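Local atomic coordinates of phosphohistidine phosphatase SixA (Escherichia coli, PDB entry 1UJC), a protein that removes phosphate from phosphohistidine, acting on the HPt domain of the ArcB sensor in a multistep His-Asp phosphorelay. Residues 54-59 with 104-109; 94-99 with 138-143; 121-126 with 144-149. All coordinates share one frame; numbering follows the deposited sequence.

Contact 1. Residues 54-59 with 104-109; sequences LRAEQT and LVISHL. With WO4 (tungstate(VI)ion), chain C.
The H108 ring sets its CE1 over one face of the R55 guanidinium, 3.4 Å above that plane and offset toward its rim, with the two planes 80° apart. Both groups aim N-H bonds at the same tungstate oxygen, O2, which lies near both planes. R55 starts with CG between the backbone N and the carbonyl carbon (chi1 52°), then runs extended to NE, which meets O2 at 2.6 Å beside NH2 at 2.9 Å; H108 ND1 donates to O2 over 2.8 Å. An arginine suits the place because neighbouring N-H groups can grip one anionic oxygen, and its NH2 is also salt-bridged to D18. H108 NE2 is hydrogen-bonded to S51 OG, so both ring nitrogens are tied. The backbone N of L109 donates to tungstate O1, 3.0 Å away and nearly straight at 171°. R7 NE also holds the ion, and H8 lines the pocket; tungstate, a phosphate-like anion, probably marks where the substrate's phosphoryl group sits. Deeper in, the small A56 allows close approach, its CB 4.1 Å from I106 CG2. T59 adds its methyl to I106, and V50 of strand 47-50 touches both A56 and I106, which seats helix 54-66 against the sheet where strand 102-107 ends.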
loop_
_atom_site.group_PDB
_atom_site.type_symbol
_atom_site.label_atom_id
_atom_site.label_comp_id
_atom_site.label_asym_id
_atom_site.label_seq_id
_atom_site.Cartn_x
_atom_site.Cartn_y
_atom_site.Cartn_z
ATOM N N LEU A 54 -10.976 7.811 3.200
ATOM C CA LEU A 54 -11.904 6.688 3.233
ATOM C C LEU A 54 -11.621 5.551 2.259
ATOM O O LEU A 54 -11.733 4.382 2.633
ATOM C CB LEU A 54 -13.346 7.185 3.046
ATOM C CG LEU A 54 -13.940 7.967 4.227
ATOM C CD1 LEU A 54 -15.419 8.221 4.001
ATOM C CD2 LEU A 54 -13.750 7.176 5.502
ATOM N N ARG A 55 -11.252 5.868 1.022
ATOM C CA ARG A 55 -10.982 4.807 0.058
ATOM C C ARG A 55 -9.788 3.942 0.455
ATOM O O ARG A 55 -9.753 2.748 0.156
ATOM C CB ARG A 55 -10.799 5.385 -1.353
ATOM C CG ARG A 55 -9.801 6.518 -1.501
ATOM C CD ARG A 55 -9.956 7.119 -2.892
ATOM N NE ARG A 55 -9.002 8.180 -3.219
ATOM C CZ ARG A 55 -9.089 9.447 -2.814
ATOM N NH1 ARG A 55 -10.092 9.848 -2.043
ATOM N NH2 ARG A 55 -8.180 10.326 -3.214
ATOM N N ALA A 56 -8.818 4.532 1.145
ATOM C CA ALA A 56 -7.649 3.776 1.579
ATOM C C ALA A 56 -8.041 2.867 2.749
ATOM O O ALA A 56 -7.778 1.664 2.735
ATOM C CB ALA A 56 -6.529 4.728 1.997
ATOM N N GLU A 57 -8.689 3.451 3.751
ATOM C CA GLU A 57 -9.117 2.702 4.922
ATOM C C GLU A 57 -10.066 1.555 4.553
ATOM O O GLU A 57 -9.974 0.468 5.115
ATOM C CB GLU A 57 -9.785 3.653 5.926
ATOM C CG GLU A 57 -8.889 4.815 6.343
ATOM C CD GLU A 57 -9.575 5.808 7.270
ATOM O OE1 GLU A 57 -10.789 6.054 7.092
ATOM O OE2 GLU A 57 -8.895 6.360 8.162
ATOM N N GLN A 58 -10.965 1.791 3.603
ATOM C CA GLN A 58 -11.906 0.757 3.198
ATOM C C GLN A 58 -11.172 -0.367 2.470
ATOM O O GLN A 58 -11.518 -1.536 2.609
ATOM C CB GLN A 58 -12.988 1.335 2.292
ATOM C CG GLN A 58 -14.261 0.514 2.311
ATOM C CD GLN A 58 -15.298 1.010 1.330
ATOM O OE1 GLN A 58 -15.313 2.184 0.963
ATOM N NE2 GLN A 58 -16.187 0.118 0.916
ATOM N N THR A 59 -10.164 -0.006 1.683
ATOM C CA THR A 59 -9.380 -1.010 0.980
ATOM C C THR A 59 -8.738 -1.894 2.049
ATOM O O THR A 59 -8.688 -3.119 1.916
ATOM C CB THR A 59 -8.281 -0.357 0.126
ATOM O OG1 THR A 59 -8.884 0.368 -0.954
ATOM C CG2 THR A 59 -7.345 -1.414 -0.433
ATOM N N LEU A 104 2.575 -3.321 5.208
ATOM C CA LEU A 104 1.670 -3.144 4.077
ATOM C C LEU A 104 1.259 -1.675 4.092
ATOM O O LEU A 104 0.729 -1.188 5.092
ATOM C CB LEU A 104 0.429 -4.031 4.213
ATOM C CG LEU A 104 -0.706 -3.762 3.215
ATOM C CD1 LEU A 104 -0.193 -3.849 1.784
ATOM C CD2 LEU A 104 -1.827 -4.762 3.439
ATOM N N VAL A 105 1.532 -0.976 2.992
ATOM C CA VAL A 105 1.215 0.449 2.862
ATOM C C VAL A 105 0.107 0.649 1.832
ATOM O O VAL A 105 0.267 0.295 0.666
ATOM C CB VAL A 105 2.456 1.257 2.398
ATOM C CG1 VAL A 105 2.119 2.746 2.325
ATOM C CG2 VAL A 105 3.621 1.015 3.343
ATOM N N ILE A 106 -1.017 1.213 2.263
ATOM C CA ILE A 106 -2.142 1.451 1.366
ATOM C C ILE A 106 -2.249 2.951 1.144
ATOM O O ILE A 106 -2.441 3.712 2.094
ATOM C CB ILE A 106 -3.452 0.899 1.964
ATOM C CG1 ILE A 106 -3.349 -0.621 2.113
ATOM C CG2 ILE A 106 -4.621 1.249 1.069
ATOM C CD1 ILE A 106 -4.578 -1.268 2.735
ATOM N N SER A 107 -2.130 3.376 -0.112
ATOM C CA SER A 107 -2.157 4.798 -0.424
ATOM C C SER A 107 -2.830 5.165 -1.744
ATOM O O SER A 107 -3.778 4.509 -2.175
ATOM C CB SER A 107 -0.723 5.334 -0.406
ATOM O OG SER A 107 -0.686 6.746 -0.459
ATOM N N HIS A 108 -2.332 6.225 -2.378
ATOM C CA HIS A 108 -2.903 6.699 -3.629
ATOM C C HIS A 108 -1.850 7.150 -4.628
ATOM O O HIS A 108 -0.658 7.235 -4.313
ATOM C CB HIS A 108 -3.810 7.916 -3.399
ATOM C CG HIS A 108 -4.587 7.888 -2.121
ATOM N ND1 HIS A 108 -5.964 7.953 -2.091
ATOM C CD2 HIS A 108 -4.184 7.862 -0.828
ATOM C CE1 HIS A 108 -6.373 7.968 -0.835
ATOM N NE2 HIS A 108 -5.314 7.914 -0.050
ATOM N N LEU A 109 -2.317 7.429 -5.842
ATOM C CA LEU A 109 -1.458 7.970 -6.884
ATOM C C LEU A 109 -1.459 9.434 -6.458
ATOM O O LEU A 109 -2.441 9.912 -5.895
ATOM C CB LEU A 109 -2.114 7.879 -8.263
ATOM C CG LEU A 109 -2.447 6.548 -8.936
ATOM C CD1 LEU A 109 -3.220 6.840 -10.217
ATOM C CD2 LEU A 109 -1.182 5.778 -9.234
HETATM W W WO4 C . -6.561 7.646 -6.356
HETATM O O1 WO4 C . -5.152 6.639 -6.399
HETATM O O2 WO4 C . -6.853 8.183 -4.733
HETATM O O3 WO4 C . -7.917 6.858 -7.081
HETATM O O4 WO4 C . -6.250 9.064 -7.298
#

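Contact 2. Residues 94-99 with 138-143; sequences ALTNEG and LDESGN
The N97 amide and the E140 carboxylate are turned 87° against each other, and it is the amide that bonds across, to the backbone: N97 ND2 donates to E140 O over 3.1 Å. The carbonyl oxygen lies 19° out of the amide plane, while the N-H meets it in the carbonyl plane, on a lone pair. The other amide atom, N97 OD1, rests 3.5 Å from E140 CB. A third flat group, the D139 carboxylate, has a backbone N-H above each face: S141 N at 2.8 Å and N143 N at 2.9 Å both reach D139 OD2. The first makes an Asx turn, and together they brace the type I turn from D139 to G142, where glycine takes up positive phi easily. T96 has OG1 beside its backbone N (chi1 -66°), which leaves CG2 anti to N, laying this methyl on the D139-E140 peptide, 3.5 Å from E140 N. T96 OG1 approaches L138 CD2 but is hydrogen-bonded to L92 O, so a beta-branched hydroxyl residue presents carbon to the turn and returns its polar end to the helix. Helix 85-98 finishes in a Schellman motif at G99. N97 ND2 also bonds to Q93 O, and E140 O accepts from Q93 NE2, so two helix amides meet one turn carbonyl: neutral amide-to-backbone bonding, with no ion pair across the contact, fixes the hairpin end to the helix.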
loop_
_atom_site.group_PDB
_atom_site.type_symbol
_atom_site.label_atom_id
_atom_site.label_comp_id
_atom_site.label_asym_id
_atom_site.label_seq_id
_atom_site.Cartn_x
_atom_site.Cartn_y
_atom_site.Cartn_z
ATOM N N ALA A 94 12.665 3.925 9.801
ATOM C CA ALA A 94 12.572 3.821 11.252
ATOM C C ALA A 94 12.125 2.409 11.616
ATOM O O ALA A 94 12.807 1.706 12.359
ATOM C CB ALA A 94 11.578 4.832 11.793
ATOM N N LEU A 95 10.981 1.990 11.084
ATOM C CA LEU A 95 10.469 0.658 11.371
ATOM C C LEU A 95 11.490 -0.418 11.008
ATOM O O LEU A 95 11.614 -1.423 11.709
ATOM C CB LEU A 95 9.159 0.415 10.617
ATOM C CG LEU A 95 7.980 1.341 10.950
ATOM C CD1 LEU A 95 6.731 0.865 10.208
ATOM C CD2 LEU A 95 7.735 1.345 12.444
ATOM N N THR A 96 12.220 -0.210 9.917
ATOM C CA THR A 96 13.229 -1.172 9.484
ATOM C C THR A 96 14.284 -1.356 10.568
ATOM O O THR A 96 14.659 -2.481 10.892
ATOM C CB THR A 96 13.920 -0.721 8.169
ATOM O OG1 THR A 96 12.966 -0.735 7.101
ATOM C CG2 THR A 96 15.072 -1.655 7.815
ATOM N N ASN A 97 14.753 -0.250 11.136
ATOM C CA ASN A 97 15.760 -0.297 12.188
ATOM C C ASN A 97 15.173 -0.786 13.509
ATOM O O ASN A 97 15.903 -1.202 14.406
ATOM C CB ASN A 97 16.391 1.085 12.372
ATOM C CG ASN A 97 17.425 1.394 11.312
ATOM O OD1 ASN A 97 18.562 0.922 11.380
ATOM N ND2 ASN A 97 17.032 2.174 10.313
ATOM N N GLU A 98 13.850 -0.735 13.612
ATOM C CA GLU A 98 13.136 -1.175 14.806
ATOM C C GLU A 98 13.081 -2.699 14.836
ATOM O O GLU A 98 12.934 -3.306 15.894
ATOM C CB GLU A 98 11.712 -0.589 14.806
ATOM C CG GLU A 98 10.808 -1.069 15.943
ATOM C CD GLU A 98 9.450 -0.375 15.953
ATOM O OE1 GLU A 98 9.395 0.834 16.251
ATOM O OE2 GLU A 98 8.434 -1.037 15.658
ATOM N N GLY A 99 13.205 -3.313 13.665
ATOM C CA GLY A 99 13.163 -4.760 13.589
ATOM C C GLY A 99 11.951 -5.277 12.831
ATOM O O GLY A 99 11.866 -6.462 12.542
ATOM N N LEU A 138 13.437 -3.367 1.778
ATOM C CA LEU A 138 14.163 -2.210 2.291
ATOM C C LEU A 138 15.150 -2.579 3.390
ATOM O O LEU A 138 14.817 -3.326 4.316
ATOM C CB LEU A 138 13.170 -1.180 2.828
ATOM C CG LEU A 138 13.674 0.190 3.290
ATOM C CD1 LEU A 138 14.257 0.978 2.114
ATOM C CD2 LEU A 138 12.509 0.950 3.901
ATOM N N ASP A 139 16.365 -2.053 3.291
ATOM C CA ASP A 139 17.361 -2.329 4.309
ATOM C C ASP A 139 17.449 -1.169 5.300
ATOM O O ASP A 139 16.821 -0.120 5.116
ATOM C CB ASP A 139 18.730 -2.651 3.679
ATOM C CG ASP A 139 19.460 -1.429 3.152
ATOM O OD1 ASP A 139 20.426 -1.629 2.378
ATOM O OD2 ASP A 139 19.099 -0.288 3.510
ATOM N N GLU A 140 18.227 -1.376 6.352
ATOM C CA GLU A 140 18.388 -0.401 7.422
ATOM C C GLU A 140 18.913 0.982 7.021
ATOM O O GLU A 140 18.690 1.965 7.730
ATOM C CB GLU A 140 19.277 -1.013 8.503
ATOM C CG GLU A 140 18.924 -2.474 8.833
ATOM C CD GLU A 140 19.347 -3.469 7.743
ATOM O OE1 GLU A 140 20.513 -3.396 7.297
ATOM O OE2 GLU A 140 18.524 -4.333 7.342
ATOM N N SER A 141 19.595 1.065 5.885
ATOM C CA SER A 141 20.130 2.340 5.425
ATOM C C SER A 141 19.185 3.031 4.451
ATOM O O SER A 141 19.558 3.998 3.792
ATOM C CB SER A 141 21.501 2.135 4.782
ATOM O OG SER A 141 22.435 1.697 5.756
ATOM N N GLY A 142 17.956 2.527 4.367
ATOM C CA GLY A 142 16.969 3.117 3.480
ATOM C C GLY A 142 17.116 2.707 2.029
ATOM O O GLY A 142 16.491 3.294 1.153
ATOM N N ASN A 143 17.937 1.695 1.768
ATOM C CA ASN A 143 18.144 1.240 0.404
ATOM C C ASN A 143 17.156 0.126 0.068
ATOM O O ASN A 143 17.189 -0.955 0.665
ATOM C CB ASN A 143 19.579 0.750 0.228
ATOM C CG ASN A 143 20.159 1.138 -1.114
ATOM O OD1 ASN A 143 21.345 0.915 -1.384
ATOM N ND2 ASN A 143 19.328 1.729 -1.965
#

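Contact 3. Residues 121-126 with 144-149; sequences PGETPP and GTFNWQ
Residues 121-126 run alongside strand 144-149 in the same direction, the CA atoms separating from 7.2 Å between P121 and G144 to 8.9 Å between P126 and Q149, and no hydrogen bond passes directly from one segment to the other. Water fills part of that gap. One molecule donates to both P121 O, at 2.8 Å, and G144 O, at 3.0 Å; a second donates to E123 OE2 at 2.7 Å and accepts from F146 N at 3.1 Å. The carboxylate of E123 thus reaches the strand backbone through water, and its chain, bent at chi2, folds toward F146. There OE1 comes to the ring edge, 3.6 Å from F146 CD2, with the carboxylate and ring planes 81° apart. An acidic group suits this position, since an aromatic rim carries slightly positive hydrogens. Strand 144-150 is the edge strand on one side of the mixed sheet in this alpha/beta fold, antiparallel to its neighbour 133-138, and the loop that follows helix 111-119 passes beside it before the chain enters strand 133-138. F146 turns its ring into this join with CG anti to the backbone N (chi1 -174°), where V116 of the helix, C120 and A134 also meet it. Farther along, the P126 ring lies alongside F146, the two pointing opposite ways, with P126 CB 4.1 Å from F146 CE2; the rigid, apolar proline ring is a natural partner for phenylalanine. P126 also touches V116, and its CB borders the OE1 of Q149, whose NE2 makes a weak hydrogen bond to M127 O. Between P121 and E123 the loop turns through G122, whose positive phi (82°) would press a side chain on the carbonyl oxygen of P121, so glycine fits the turn.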
loop_
_atom_site.group_PDB
_atom_site.type_symbol
_atom_site.label_atom_id
_atom_site.label_comp_id
_atom_site.label_asym_id
_atom_site.label_seq_id
_atom_site.Cartn_x
_atom_site.Cartn_y
_atom_site.Cartn_z
ATOM N N PRO A 121 16.789 3.068 -5.563
ATOM C CA PRO A 121 17.675 3.761 -6.500
ATOM C C PRO A 121 17.591 3.151 -7.899
ATOM O O PRO A 121 17.468 1.935 -8.044
ATOM C CB PRO A 121 19.052 3.561 -5.872
ATOM C CG PRO A 121 18.745 3.569 -4.408
ATOM C CD PRO A 121 17.518 2.687 -4.340
ATOM N N GLY A 122 17.642 3.999 -8.921
ATOM C CA GLY A 122 17.596 3.519 -10.294
ATOM C C GLY A 122 16.220 3.222 -10.861
ATOM O O GLY A 122 16.093 2.890 -12.039
ATOM N N GLU A 123 15.187 3.349 -10.037
ATOM C CA GLU A 123 13.830 3.067 -10.489
ATOM C C GLU A 123 13.040 4.331 -10.773
ATOM O O GLU A 123 13.150 5.319 -10.049
ATOM C CB GLU A 123 13.067 2.263 -9.430
ATOM C CG GLU A 123 13.681 0.933 -9.048
ATOM C CD GLU A 123 13.636 -0.089 -10.168
ATOM O OE1 GLU A 123 12.806 0.063 -11.097
ATOM O OE2 GLU A 123 14.423 -1.056 -10.104
ATOM N N THR A 124 12.253 4.297 -11.843
ATOM C CA THR A 124 11.388 5.419 -12.187
ATOM C C THR A 124 10.043 5.089 -11.537
ATOM O O THR A 124 9.768 3.932 -11.213
ATOM C CB THR A 124 11.188 5.549 -13.715
ATOM O OG1 THR A 124 10.679 4.316 -14.235
ATOM C CG2 THR A 124 12.501 5.877 -14.403
ATOM N N PRO A 125 9.187 6.098 -11.328
ATOM C CA PRO A 125 7.887 5.822 -10.705
ATOM C C PRO A 125 7.095 4.804 -11.530
ATOM O O PRO A 125 6.769 5.060 -12.682
ATOM C CB PRO A 125 7.213 7.195 -10.687
ATOM C CG PRO A 125 8.374 8.156 -10.667
ATOM C CD PRO A 125 9.326 7.526 -11.652
ATOM N N PRO A 126 6.798 3.624 -10.962
ATOM C CA PRO A 126 6.034 2.660 -11.765
ATOM C C PRO A 126 4.543 3.003 -11.826
ATOM O O PRO A 126 4.047 3.802 -11.029
ATOM C CB PRO A 126 6.308 1.330 -11.065
ATOM C CG PRO A 126 6.482 1.734 -9.624
ATOM C CD PRO A 126 7.305 3.007 -9.721
ATOM N N GLY A 144 16.279 0.396 -0.889
ATOM C CA GLY A 144 15.284 -0.585 -1.263
ATOM C C GLY A 144 15.452 -1.156 -2.650
ATOM O O GLY A 144 15.973 -0.503 -3.554
ATOM N N THR A 145 14.994 -2.390 -2.806
ATOM C CA THR A 145 15.056 -3.103 -4.071
ATOM C C THR A 145 13.629 -3.370 -4.544
ATOM O O THR A 145 12.812 -3.891 -3.783
ATOM C CB THR A 145 15.773 -4.447 -3.893
ATOM O OG1 THR A 145 17.149 -4.210 -3.582
ATOM C CG2 THR A 145 15.672 -5.279 -5.151
ATOM N N PHE A 146 13.336 -3.002 -5.789
ATOM C CA PHE A 146 12.012 -3.207 -6.380
ATOM C C PHE A 146 11.934 -4.642 -6.911
ATOM O O PHE A 146 12.448 -4.951 -7.988
ATOM C CB PHE A 146 11.795 -2.190 -7.508
ATOM C CG PHE A 146 10.412 -2.204 -8.099
ATOM C CD1 PHE A 146 9.328 -2.708 -7.384
ATOM C CD2 PHE A 146 10.191 -1.672 -9.367
ATOM C CE1 PHE A 146 8.049 -2.686 -7.917
ATOM C CE2 PHE A 146 8.909 -1.641 -9.914
ATOM C CZ PHE A 146 7.834 -2.152 -9.186
ATOM N N ASN A 147 11.288 -5.509 -6.137
ATOM C CA ASN A 147 11.155 -6.923 -6.476
ATOM C C ASN A 147 10.189 -7.198 -7.619
ATOM O O ASN A 147 10.587 -7.698 -8.667
ATOM C CB ASN A 147 10.718 -7.694 -5.232
ATOM C CG ASN A 147 11.625 -7.433 -4.050
ATOM O OD1 ASN A 147 11.167 -7.319 -2.910
ATOM N ND2 ASN A 147 12.924 -7.337 -4.314
ATOM N N TRP A 148 8.918 -6.880 -7.413
ATOM C CA TRP A 148 7.910 -7.102 -8.440
ATOM C C TRP A 148 6.671 -6.250 -8.216
ATOM O O TRP A 148 6.573 -5.503 -7.243
ATOM C CB TRP A 148 7.508 -8.582 -8.489
ATOM C CG TRP A 148 7.304 -9.211 -7.132
ATOM C CD1 TRP A 148 8.193 -9.984 -6.446
ATOM C CD2 TRP A 148 6.144 -9.100 -6.296
ATOM N NE1 TRP A 148 7.662 -10.363 -5.237
ATOM C CE2 TRP A 148 6.406 -9.832 -5.119
ATOM C CE3 TRP A 148 4.911 -8.452 -6.428
ATOM C CZ2 TRP A 148 5.478 -9.935 -4.080
ATOM C CZ3 TRP A 148 3.988 -8.554 -5.395
ATOM C CH2 TRP A 148 4.278 -9.291 -4.236
ATOM N N GLN A 149 5.724 -6.377 -9.134
ATOM C CA GLN A 149 4.477 -5.634 -9.061
ATOM C C GLN A 149 3.382 -6.563 -9.567
ATOM O O GLN A 149 3.540 -7.210 -10.600
ATOM C CB GLN A 149 4.567 -4.402 -9.952
ATOM C CG GLN A 149 3.503 -3.371 -9.720
ATOM C CD GLN A 149 3.317 -2.505 -10.944
ATOM O OE1 GLN A 149 4.292 -2.120 -11.608
ATOM N NE2 GLN A 149 2.073 -2.199 -11.257
HETATM O O HOH W 1 17.257 -0.241 -6.269
HETATM O O HOH W 2 15.492 -2.028 -7.858
#

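In the fold
From the N terminus, helix 54-66 opens contact 1, which closes when strand 102-107 ends at the anion pocket. Before that, the end of helix 85-98 has opened contact 2, so the two cross; contact 2 closes at the turn between strands 133-138 and 144-150. Contact 3 opens within that span at residues 121-126 and closes on strand 144-150, crossing contact 2 but following contact 1. Contacts 2 and 3 touch, N143 packing on P121; contact 1 lies about 20 Å from contact 3 between centres. Contact 1 ties helix 54-66 to inner strand 102-107, contact 2 the end of helix 85-98 to the hairpin turn, and contact 3 the loop after helix 111-119 to the edge strand.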